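ADP/ATP-dependent NAD(P)H-hydrate dehydratase (Bacillus subtilis, PDB 3RPZ) catalyses the ATP- or ADP-dependent dehydration of hydrated NAD(P)H, returning the damaged cofactor to usable NAD(P)H. Local coordinates at residues A[45-48]-A[49-53]; A[116-119]-A[120-124]; A[128-131]-A[132-136]; A[223-226]-A[227-231]. All blocks are in the same frame, centred on the assembly; numbering follows the deposited sequence.

Contact 1 (A[45-48]-A[49-53]). With NPW (beta-6-hydroxy-1,4,5,6-tetrahydronicotinamide adenine dinucleotide phosphate), chain D.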
loop_
_atom_site.group_PDB
_atom_site.type_symbol
_atom_site.label_atom_id
_atom_site.label_comp_id
_atom_site.label_asym_id
_atom_site.label_seq_id
_atom_site.Cartn_x
_atom_site.Cartn_y
_atom_site.Cartn_z
ATOM N N ALA A 45 -2.244 15.685 1.335
ATOM C CA ALA A 45 -3.341 16.339 0.626
ATOM C C ALA A 45 -3.268 16.138 -0.875
ATOM O O ALA A 45 -4.330 16.096 -1.542
ATOM C CB ALA A 45 -3.384 17.841 0.957
ATOM N N ALA A 46 -2.044 16.045 -1.426
ATOM C CA ALA A 46 -1.933 15.788 -2.845
ATOM C C ALA A 46 -2.381 14.413 -3.247
ATOM O O ALA A 46 -3.001 14.219 -4.296
ATOM C CB ALA A 46 -0.506 16.080 -3.357
ATOM N N LEU A 47 -2.037 13.408 -2.443
ATOM C CA LEU A 47 -2.501 12.039 -2.677
ATOM C C LEU A 47 -4.024 11.969 -2.530
ATOM O O LEU A 47 -4.692 11.351 -3.322
ATOM C CB LEU A 47 -1.806 11.040 -1.737
ATOM C CG LEU A 47 -2.221 9.595 -1.847
ATOM C CD1 LEU A 47 -2.202 9.034 -3.299
ATOM C CD2 LEU A 47 -1.325 8.744 -0.941
ATOM N N LEU A 48 -4.566 12.619 -1.497
ATOM C CA LEU A 48 -5.985 12.602 -1.280
ATOM C C LEU A 48 -6.769 13.215 -2.433
ATOM O O LEU A 48 -7.717 12.650 -2.954
ATOM C CB LEU A 48 -6.321 13.288 0.038
ATOM C CG LEU A 48 -5.833 12.583 1.295
ATOM C CD1 LEU A 48 -6.106 13.517 2.479
ATOM C CD2 LEU A 48 -6.504 11.242 1.490
ATOM N N ALA A 49 -6.319 14.408 -2.871
ATOM C CA ALA A 49 -6.997 15.066 -3.965
ATOM C C ALA A 49 -6.751 14.319 -5.275
ATOM O O ALA A 49 -7.630 14.244 -6.131
ATOM C CB ALA A 49 -6.529 16.540 -4.059
ATOM N N GLY A 50 -5.563 13.756 -5.458
ATOM C CA GLY A 50 -5.284 13.000 -6.681
ATOM C C GLY A 50 -6.147 11.778 -6.824
ATOM O O GLY A 50 -6.679 11.498 -7.894
ATOM N N LEU A 51 -6.304 11.015 -5.755
ATOM C CA LEU A 51 -7.210 9.861 -5.743
ATOM C C LEU A 51 -8.635 10.289 -5.985
ATOM O O LEU A 51 -9.330 9.691 -6.807
ATOM C CB LEU A 51 -7.110 9.155 -4.378
ATOM C CG LEU A 51 -5.948 8.302 -4.106
ATOM C CD1 LEU A 51 -5.747 8.092 -2.623
ATOM C CD2 LEU A 51 -6.022 6.947 -4.843
ATOM N N GLY A 52 -9.099 11.374 -5.339
ATOM C CA GLY A 52 -10.439 11.855 -5.613
ATOM C C GLY A 52 -10.646 12.194 -7.069
ATOM O O GLY A 52 -11.693 11.899 -7.651
ATOM N N ALA A 53 -9.665 12.818 -7.692
ATOM C CA ALA A 53 -9.759 13.246 -9.080
ATOM C C ALA A 53 -9.787 12.040 -10.029
ATOM O O ALA A 53 -10.650 11.984 -10.909
ATOM C CB ALA A 53 -8.637 14.239 -9.400
HETATM P P NPW D . -12.302 26.086 15.202
HETATM O O1 NPW D . -10.918 26.562 15.582
HETATM O O2 NPW D . -12.534 24.610 15.166
HETATM O O3 NPW D . -13.440 26.804 15.949
HETATM P PA NPW D . -7.363 25.968 8.858
HETATM P PB NPW D . -7.200 23.312 7.682
HETATM C C1A NPW D . -12.435 26.763 11.356
HETATM C C1B NPW D . -4.231 21.232 4.675
HETATM N N1C NPW D . -4.565 19.889 5.086
HETATM N N1D NPW D . -17.391 25.533 11.468
HETATM C C2A NPW D . -11.749 26.237 12.616
HETATM O O2A NPW D . -12.554 26.640 13.704
HETATM C C2B NPW D . -5.329 21.956 3.888
HETATM O O2B NPW D . -5.432 21.502 2.561
HETATM C C2C NPW D . -3.809 18.846 4.874
HETATM C C2D NPW D . -16.704 26.436 12.184
HETATM C C3A NPW D . -10.397 26.927 12.566
HETATM O O3A NPW D . -10.448 28.289 13.040
HETATM C C3B NPW D . -4.784 23.393 4.014
HETATM O O3B NPW D . -3.780 23.562 3.004
HETATM C C3C NPW D . -3.847 17.603 5.260
HETATM N N3D NPW D . -15.394 26.726 12.124
HETATM C C4B NPW D . -4.146 23.382 5.410
HETATM O O4B NPW D . -4.017 21.997 5.846
HETATM C C4C NPW D . -4.985 17.250 6.211
HETATM C C4D NPW D . -14.785 25.995 11.181
HETATM O O4D NPW D . -11.368 26.894 10.411
HETATM C C4E NPW D . -10.126 26.933 11.074
HETATM C C5A NPW D . -15.404 24.989 10.389
HETATM C C5B NPW D . -4.974 24.131 6.458
HETATM O O5B NPW D . -6.347 23.742 6.383
HETATM C C5C NPW D . -5.473 18.511 6.902
HETATM C C5E NPW D . -9.333 25.708 10.615
HETATM O O5E NPW D . -8.893 25.937 9.282
HETATM C C6C NPW D . -5.808 19.629 5.876
HETATM O O6C NPW D . -6.873 19.284 4.994
HETATM C C6D NPW D . -16.808 24.742 10.539
HETATM N N6D NPW D . -17.527 23.859 9.866
HETATM N N7A NPW D . -14.524 24.342 9.543
HETATM C C7C NPW D . -2.958 16.583 4.783
HETATM N N7C NPW D . -3.124 15.342 5.216
HETATM O O7C NPW D . -2.012 16.881 4.010
HETATM C C8A NPW D . -13.311 24.955 9.827
HETATM N N9A NPW D . -13.524 25.954 10.816
HETATM O OA1 NPW D . -6.505 26.569 9.891
HETATM O OA2 NPW D . -7.506 26.578 7.554
HETATM O OA3 NPW D . -6.914 24.425 8.790
HETATM O OB1 NPW D . -8.589 23.278 7.223
HETATM O OB2 NPW D . -6.623 22.077 8.301
#

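Contact 2 (A[116-119]-A[120-124])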
loop_
_atom_site.group_PDB
_atom_site.type_symbol
_atom_site.label_atom_id
_atom_site.label_comp_id
_atom_site.label_asym_id
_atom_site.label_seq_id
_atom_site.Cartn_x
_atom_site.Cartn_y
_atom_site.Cartn_z
ATOM N N GLN A 116 0.287 34.035 -6.949
ATOM C CA GLN A 116 0.843 34.223 -8.270
ATOM C C GLN A 116 0.524 33.074 -9.182
ATOM O O GLN A 116 0.216 33.293 -10.350
ATOM C CB GLN A 116 2.339 34.461 -8.169
ATOM C CG GLN A 116 2.689 35.743 -7.541
ATOM C CD GLN A 116 2.491 36.942 -8.458
ATOM O OE1 GLN A 116 1.547 37.757 -8.293
ATOM N NE2 GLN A 116 3.423 37.092 -9.410
ATOM N N ALA A 117 0.631 31.864 -8.655
ATOM C CA ALA A 117 0.241 30.664 -9.429
ATOM C C ALA A 117 -1.262 30.711 -9.803
ATOM O O ALA A 117 -1.615 30.422 -10.940
ATOM C CB ALA A 117 0.593 29.372 -8.682
ATOM N N VAL A 118 -2.101 31.113 -8.851
ATOM C CA VAL A 118 -3.550 31.268 -9.130
ATOM C C VAL A 118 -3.761 32.241 -10.291
ATOM O O VAL A 118 -4.480 31.959 -11.273
ATOM C CB VAL A 118 -4.281 31.751 -7.871
ATOM C CG1 VAL A 118 -5.709 32.188 -8.256
ATOM C CG2 VAL A 118 -4.286 30.689 -6.759
ATOM N N ASP A 119 -3.053 33.382 -10.248
ATOM C CA ASP A 119 -3.241 34.378 -11.285
ATOM C C ASP A 119 -2.856 33.813 -12.652
ATOM O O ASP A 119 -3.533 34.060 -13.621
ATOM C CB ASP A 119 -2.438 35.619 -10.973
ATOM C CG ASP A 119 -3.006 36.449 -9.835
ATOM O OD1 ASP A 119 -4.150 36.222 -9.439
ATOM O OD2 ASP A 119 -2.270 37.315 -9.362
ATOM N N HIS A 120 -1.777 33.045 -12.735
ATOM C CA HIS A 120 -1.408 32.428 -13.994
ATOM C C HIS A 120 -2.402 31.367 -14.466
ATOM O O HIS A 120 -2.726 31.335 -15.642
ATOM C CB HIS A 120 0.029 31.880 -13.933
ATOM C CG HIS A 120 1.045 32.951 -13.916
ATOM N ND1 HIS A 120 1.199 33.830 -14.967
ATOM C CD2 HIS A 120 2.001 33.265 -13.014
ATOM C CE1 HIS A 120 2.182 34.671 -14.692
ATOM N NE2 HIS A 120 2.661 34.381 -13.500
ATOM N N VAL A 121 -2.846 30.519 -13.576
ATOM C CA VAL A 121 -3.820 29.461 -13.948
ATOM C C VAL A 121 -5.128 30.067 -14.444
ATOM O O VAL A 121 -5.709 29.576 -15.397
ATOM C CB VAL A 121 -4.037 28.584 -12.803
ATOM C CG1 VAL A 121 -5.372 27.776 -12.907
ATOM C CG2 VAL A 121 -2.738 27.677 -12.626
ATOM N N LEU A 122 -5.514 31.210 -13.906
ATOM C CA LEU A 122 -6.767 31.825 -14.341
ATOM C C LEU A 122 -6.728 32.371 -15.772
ATOM O O LEU A 122 -7.762 32.668 -16.341
ATOM C CB LEU A 122 -7.184 32.919 -13.376
ATOM C CG LEU A 122 -7.585 32.508 -11.965
ATOM C CD1 LEU A 122 -7.787 33.595 -10.945
ATOM C CD2 LEU A 122 -8.877 31.656 -12.045
ATOM N N THR A 123 -5.555 32.492 -16.380
ATOM C CA THR A 123 -5.507 32.898 -17.757
ATOM C C THR A 123 -5.800 31.716 -18.690
ATOM O O THR A 123 -6.051 31.936 -19.864
ATOM C CB THR A 123 -4.163 33.590 -18.126
ATOM O OG1 THR A 123 -3.133 32.611 -18.201
ATOM C CG2 THR A 123 -3.840 34.679 -17.131
ATOM N N ALA A 124 -5.816 30.481 -18.171
ATOM C CA ALA A 124 -6.246 29.290 -18.948
ATOM C C ALA A 124 -7.739 29.390 -19.245
ATOM O O ALA A 124 -8.449 30.107 -18.575
ATOM C CB ALA A 124 -5.930 28.000 -18.180
#

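Contact 3 (A[128-131]-A[132-136]). With NPW (beta-6-hydroxy-1,4,5,6-tetrahydronicotinamide adenine dinucleotide phosphate), chain D.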
loop_
_atom_site.group_PDB
_atom_site.type_symbol
_atom_site.label_atom_id
_atom_site.label_comp_id
_atom_site.label_asym_id
_atom_site.label_seq_id
_atom_site.Cartn_x
_atom_site.Cartn_y
_atom_site.Cartn_z
ATOM N N VAL A 128 -11.608 26.311 -12.996
ATOM C CA VAL A 128 -10.524 26.328 -12.001
ATOM C C VAL A 128 -11.146 26.237 -10.631
ATOM O O VAL A 128 -12.098 26.985 -10.326
ATOM C CB VAL A 128 -9.663 27.583 -12.137
ATOM C CG1 VAL A 128 -8.650 27.704 -10.955
ATOM C CG2 VAL A 128 -8.929 27.577 -13.485
ATOM N N ILE A 129 -10.636 25.344 -9.797
ATOM C CA ILE A 129 -11.019 25.223 -8.402
ATOM C C ILE A 129 -9.911 25.747 -7.519
ATOM O O ILE A 129 -8.729 25.430 -7.716
ATOM C CB ILE A 129 -11.198 23.739 -8.001
ATOM C CG1 ILE A 129 -12.234 23.044 -8.892
ATOM C CG2 ILE A 129 -11.510 23.577 -6.526
ATOM C CD1 ILE A 129 -11.978 21.499 -8.997
ATOM N N LEU A 130 -10.274 26.610 -6.586
ATOM C CA LEU A 130 -9.359 27.138 -5.580
ATOM C C LEU A 130 -9.815 26.644 -4.226
ATOM O O LEU A 130 -10.982 26.799 -3.844
ATOM C CB LEU A 130 -9.293 28.668 -5.551
ATOM C CG LEU A 130 -9.024 29.335 -6.891
ATOM C CD1 LEU A 130 -8.946 30.863 -6.706
ATOM C CD2 LEU A 130 -7.813 28.819 -7.603
ATOM N N ASP A 131 -8.889 26.063 -3.473
ATOM C CA ASP A 131 -9.146 25.499 -2.165
ATOM C C ASP A 131 -8.012 25.833 -1.223
ATOM O O ASP A 131 -6.899 26.106 -1.672
ATOM C CB ASP A 131 -9.285 23.954 -2.261
ATOM C CG ASP A 131 -9.715 23.295 -0.995
ATOM O OD1 ASP A 131 -10.438 23.909 -0.193
ATOM O OD2 ASP A 131 -9.276 22.133 -0.796
ATOM N N ALA A 132 -8.281 25.753 0.059
ATOM C CA ALA A 132 -7.194 25.635 1.067
ATOM C C ALA A 132 -6.175 26.777 0.954
ATOM O O ALA A 132 -6.562 27.922 1.098
ATOM C CB ALA A 132 -6.566 24.216 0.975
ATOM N N GLY A 133 -4.904 26.480 0.732
ATOM C CA GLY A 133 -3.884 27.514 0.683
ATOM C C GLY A 133 -4.004 28.490 -0.456
ATOM O O GLY A 133 -3.351 29.520 -0.419
ATOM N N ALA A 134 -4.825 28.177 -1.469
ATOM C CA ALA A 134 -5.122 29.104 -2.565
ATOM C C ALA A 134 -6.278 30.032 -2.281
ATOM O O ALA A 134 -6.576 30.906 -3.128
ATOM C CB ALA A 134 -5.385 28.362 -3.871
ATOM N N LEU A 135 -6.972 29.880 -1.148
ATOM C CA LEU A 135 -8.036 30.791 -0.772
ATOM C C LEU A 135 -7.495 31.988 0.020
ATOM O O LEU A 135 -6.817 31.828 1.029
ATOM C CB LEU A 135 -9.100 30.047 0.010
ATOM C CG LEU A 135 -9.896 29.030 -0.806
ATOM C CD1 LEU A 135 -10.843 28.188 0.104
ATOM C CD2 LEU A 135 -10.720 29.642 -1.974
ATOM N N ALA A 136 -7.807 33.185 -0.458
ATOM C CA ALA A 136 -7.382 34.442 0.137
ATOM C C ALA A 136 -8.451 35.482 -0.128
ATOM O O ALA A 136 -9.336 35.293 -0.938
ATOM C CB ALA A 136 -6.031 34.890 -0.506
HETATM P P NPW D . -12.302 26.086 15.202
HETATM O O1 NPW D . -10.918 26.562 15.582
HETATM O O2 NPW D . -12.534 24.610 15.166
HETATM O O3 NPW D . -13.440 26.804 15.949
HETATM P PA NPW D . -7.363 25.968 8.858
HETATM P PB NPW D . -7.200 23.312 7.682
HETATM C C1A NPW D . -12.435 26.763 11.356
HETATM C C1B NPW D . -4.231 21.232 4.675
HETATM N N1C NPW D . -4.565 19.889 5.086
HETATM N N1D NPW D . -17.391 25.533 11.468
HETATM C C2A NPW D . -11.749 26.237 12.616
HETATM O O2A NPW D . -12.554 26.640 13.704
HETATM C C2B NPW D . -5.329 21.956 3.888
HETATM O O2B NPW D . -5.432 21.502 2.561
HETATM C C2C NPW D . -3.809 18.846 4.874
HETATM C C2D NPW D . -16.704 26.436 12.184
HETATM C C3A NPW D . -10.397 26.927 12.566
HETATM O O3A NPW D . -10.448 28.289 13.040
HETATM C C3B NPW D . -4.784 23.393 4.014
HETATM O O3B NPW D . -3.780 23.562 3.004
HETATM C C3C NPW D . -3.847 17.603 5.260
HETATM N N3D NPW D . -15.394 26.726 12.124
HETATM C C4B NPW D . -4.146 23.382 5.410
HETATM O O4B NPW D . -4.017 21.997 5.846
HETATM C C4C NPW D . -4.985 17.250 6.211
HETATM C C4D NPW D . -14.785 25.995 11.181
HETATM O O4D NPW D . -11.368 26.894 10.411
HETATM C C4E NPW D . -10.126 26.933 11.074
HETATM C C5A NPW D . -15.404 24.989 10.389
HETATM C C5B NPW D . -4.974 24.131 6.458
HETATM O O5B NPW D . -6.347 23.742 6.383
HETATM C C5C NPW D . -5.473 18.511 6.902
HETATM C C5E NPW D . -9.333 25.708 10.615
HETATM O O5E NPW D . -8.893 25.937 9.282
HETATM C C6C NPW D . -5.808 19.629 5.876
HETATM O O6C NPW D . -6.873 19.284 4.994
HETATM C C6D NPW D . -16.808 24.742 10.539
HETATM N N6D NPW D . -17.527 23.859 9.866
HETATM N N7A NPW D . -14.524 24.342 9.543
HETATM C C7C NPW D . -2.958 16.583 4.783
HETATM N N7C NPW D . -3.124 15.342 5.216
HETATM O O7C NPW D . -2.012 16.881 4.010
HETATM C C8A NPW D . -13.311 24.955 9.827
HETATM N N9A NPW D . -13.524 25.954 10.816
HETATM O OA1 NPW D . -6.505 26.569 9.891
HETATM O OA2 NPW D . -7.506 26.578 7.554
HETATM O OA3 NPW D . -6.914 24.425 8.790
HETATM O OB1 NPW D . -8.589 23.278 7.223
HETATM O OB2 NPW D . -6.623 22.077 8.301
#

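Contact 4 (A[223-226]-A[227-231])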
loop_
_atom_site.group_PDB
_atom_site.type_symbol
_atom_site.label_atom_id
_atom_site.label_comp_id
_atom_site.label_asym_id
_atom_site.label_seq_id
_atom_site.Cartn_x
_atom_site.Cartn_y
_atom_site.Cartn_z
ATOM N N GLY A 223 -10.449 17.152 -5.184
ATOM C CA GLY A 223 -10.158 16.210 -6.277
ATOM C C GLY A 223 -11.380 15.664 -6.971
ATOM O O GLY A 223 -11.440 15.581 -8.212
ATOM N N MET A 224 -12.385 15.291 -6.197
ATOM C CA MET A 224 -13.624 14.807 -6.800
ATOM C C MET A 224 -14.268 15.858 -7.735
ATOM O O MET A 224 -14.709 15.557 -8.841
ATOM C CB MET A 224 -14.600 14.339 -5.744
ATOM C CG MET A 224 -14.168 13.104 -5.046
ATOM S SD MET A 224 -15.295 12.576 -3.724
ATOM C CE MET A 224 -16.814 12.349 -4.600
ATOM N N ILE A 225 -14.298 17.120 -7.289
ATOM C CA ILE A 225 -14.811 18.189 -8.150
ATOM C C ILE A 225 -13.978 18.282 -9.443
ATOM O O ILE A 225 -14.529 18.380 -10.543
ATOM C CB ILE A 225 -14.838 19.524 -7.443
ATOM C CG1 ILE A 225 -15.741 19.471 -6.208
ATOM C CG2 ILE A 225 -15.428 20.604 -8.335
ATOM C CD1 ILE A 225 -15.644 20.717 -5.258
ATOM N N LEU A 226 -12.657 18.210 -9.311
ATOM C CA LEU A 226 -11.767 18.313 -10.445
ATOM C C LEU A 226 -12.060 17.229 -11.489
ATOM O O LEU A 226 -12.184 17.495 -12.658
ATOM C CB LEU A 226 -10.320 18.215 -9.978
ATOM C CG LEU A 226 -9.249 18.300 -11.079
ATOM C CD1 LEU A 226 -9.310 19.652 -11.808
ATOM C CD2 LEU A 226 -7.841 18.062 -10.486
ATOM N N GLY A 227 -12.160 15.992 -11.050
ATOM C CA GLY A 227 -12.486 14.918 -11.978
ATOM C C GLY A 227 -13.881 15.068 -12.568
ATOM O O GLY A 227 -14.082 14.878 -13.787
ATOM N N MET A 228 -14.876 15.410 -11.741
ATOM C CA MET A 228 -16.232 15.516 -12.276
ATOM C C MET A 228 -16.376 16.618 -13.307
ATOM O O MET A 228 -17.124 16.496 -14.279
ATOM C CB MET A 228 -17.270 15.541 -11.161
ATOM C CG MET A 228 -17.546 13.974 -10.611
ATOM S SD MET A 228 -18.791 14.149 -9.375
ATOM C CE MET A 228 -18.259 12.712 -8.453
ATOM N N LEU A 229 -15.592 17.671 -13.174
ATOM C CA LEU A 229 -15.584 18.754 -14.193
ATOM C C LEU A 229 -15.142 18.246 -15.554
ATOM O O LEU A 229 -15.445 18.863 -16.596
ATOM C CB LEU A 229 -14.664 19.899 -13.768
ATOM C CG LEU A 229 -15.209 20.798 -12.662
ATOM C CD1 LEU A 229 -14.052 21.613 -12.065
ATOM C CD2 LEU A 229 -16.327 21.709 -13.211
ATOM N N CYS A 230 -14.345 17.177 -15.548
ATOM C CA CYS A 230 -13.844 16.614 -16.797
ATOM C C CYS A 230 -14.829 15.725 -17.512
ATOM O O CYS A 230 -14.740 15.545 -18.741
ATOM C CB CYS A 230 -12.534 15.841 -16.537
ATOM S SG CYS A 230 -11.183 16.900 -16.004
ATOM N N CYS A 231 -15.790 15.138 -16.817
ATOM C CA CYS A 231 -16.735 14.191 -17.442
ATOM C C CYS A 231 -18.155 14.701 -17.545
ATOM O O CYS A 231 -18.943 14.128 -18.298
ATOM C CB CYS A 231 -16.711 12.839 -16.753
ATOM S SG CYS A 231 -17.121 12.809 -14.991
#

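Contact 1 (A[45-48]-A[49-53])
A45 bonds to the ligand with its N and to A49 with its O. A45 O accepts the N-H of A49 at 2.9 Å, as in an alpha-helix. The other bond goes to the bound hydrated NADPH: A45 N reaches the carboxamide oxygen O7C of NPW at 2.9 Å. It is bent, with an N-H...O angle of 131°. The A45 CB methyl sits by the same oxygen, 3.5 Å from O7C. A45 lies in the first turn of helix 44-54, and the partial positive charge of that helix end would be expected to suit the carbonyl group. This helix is the crossover of the beta-alpha-beta unit between strands 32-36 and 60-65, in the ribokinase-like fold of the family. Further along, G50 N, L51 N and G52 N bond to A46 O, L47 O and L48 O. The side-chain contact is between L47 and L51. L47 CG is anti to the backbone N (chi1 178°). This torsion puts CG on the L51 side, and CD1 comes to 3.7 Å from L51 CD1. The two side chains cross at a slant. L51 CG lies over the backbone, 3.4 Å from L47 O. An alanine in place of L51 would probably open a gap beside L47 CD1 and leave L77 with less to pack on. L48 faces another way, onto T220 and H265, and meets E79 of the second subunit.

Contact 2 (A[116-119]-A[120-124])
V118 and L122 are brought together by their first torsions. V118 CG1 is anti to the backbone N (chi1 168°), and L122 CG lies beside its own N (chi1 -67°). The two side chains then run side by side in the same direction, with V118 CG1 3.7 Å from L122 CD1. L122 CG also covers a carbonyl oxygen, 3.2 Å from V118 O. That oxygen takes the N-H of L122 at 2.9 Å, almost in line with the carbonyl bond. V121 N bonds to A117 O in the same manner. Most of these residues lie on helix 112-121, the crossover of the beta-alpha-beta unit between strands 101-104 and 128-130. A117, V118, V121 and L122 face those strands. Q116, D119, H120 and T123 are more open. H120 N bonds to Q116 O at 3.1 Å. The H120 ring leans obliquely past the same oxygen, with CD2 3.2 Å from Q116 O. The ring nitrogen ND1 is hydrogen-bonded to OE1 of Q94, which ties the helix to that residue, earlier in the chain. T123 OG1 bonds to the same Q94 oxygen. An alanine at H120 would probably leave Q94 OE1 without this ring partner and Q116 O less covered. D119 OD1 makes a salt bridge with R138. V121 to A124 form a type I beta turn, closed by A124 N to V121 O at 2.9 Å.

Contact 3 (A[128-131]-A[132-136])
D131 and A134 make the hydrogen bond of the contact: A134 N donates its N-H to D131 O at 2.9 Å. The donor stands 30° out of the carbonyl plane. A132 and G133 between them have the backbone angles of a type II' beta turn, with A132 at a positive phi of 56°. A second bond, L135 N to A132 O at 3.0 Å, continues the bend. The apolar contacts come from L135. Its CG lies beside its own N (chi1 -68°), which brings the branch back over L130 and D131. L135 CD2 lies 3.4 Å from L130 O and 4.0 Å from L130 CB, while CG rests on the D131 carbonyl carbon. L130 CB also meets A134 CB, at 4.3 Å. The D131 carboxylate also has partners beyond the two segments. OD2 is hydrogen-bonded to T222, and OD1 has weaker links to T150 and K189. Ligand contact falls to the turn itself: A132 CB is 3.3 Å from O2B of NPW, a ribose hydroxyl. The arrangement is a tight turn following strand 128-130, at the C-terminal ends of the parallel strands of a mixed sheet. Alpha/beta folds commonly place their substrate sites there, and here NPW and a magnesium ion, about 4 Å from the D131 side chain, lie there.

Contact 4 (A[223-226]-A[227-231])
I225 O accepts the backbone N-H of L229 at 2.9 Å, one of the two shortest polar bonds between the segments. The leucine that donates this N-H also shields the oxygen, since L229 CG lies 3.3 Å from I225 O. The preceding bonds of helix 217-231 follow the same pattern. M228 N reaches M224 O at 2.9 Å, and G227 N reaches G223 O at 3.0 Å with an N-H...O angle of 170°. Further on, G227 O takes C230 N, three residues along, at 2.9 Å. C231 N bonds to M228 O and only weakly to G227 O. In two side-chain pairs the partners are one turn apart. I225 and L229 run side by side, with CG2 of I225 4.1 Å from CD1 of L229. CG2 is anti to the backbone N of I225, and this places it on the side of L229. M224 and M228 also point the same way and meet at their methyls, CE to CE 4.1 Å. M224 is bent at its last torsion (chi3 59°), whereas M228 is extended (chi3 -152°). Each pair has its own neighbours. I225 and L229, with L226, pack on I129 of strand 128-130. M228 lies on A242 and L245 of helix 235-256, and M224 on S56. The side-chain to side-chain contacts are between apolar groups, and the N-H groups of G227, M228 and L229 are met inside the helix. Such chemistry implies a central helix held on these faces largely by van der Waals packing.

Contacts 1, 3 and 4 are buried, whereas contact 2 has one open flank. Contacts 1 and 4 lie on two helices that pack together, A53 and A49 against G223. Strand 128-130 of contact 3 lies between the helices of contacts 2 and 4: I129 faces the helix of contact 4, while V128, L130 and A134 face the helix of contact 2. That strand follows the helix of contact 2 in the chain. Contacts 1 and 3 do not touch each other, yet both meet NPW, one at its nicotinamide end and one at a ribose. Chemistry follows place. Contact 4 is apolar core, contact 2 adds charged and polar groups, and contacts 1 and 3 offer backbone and small alanines to the ligand.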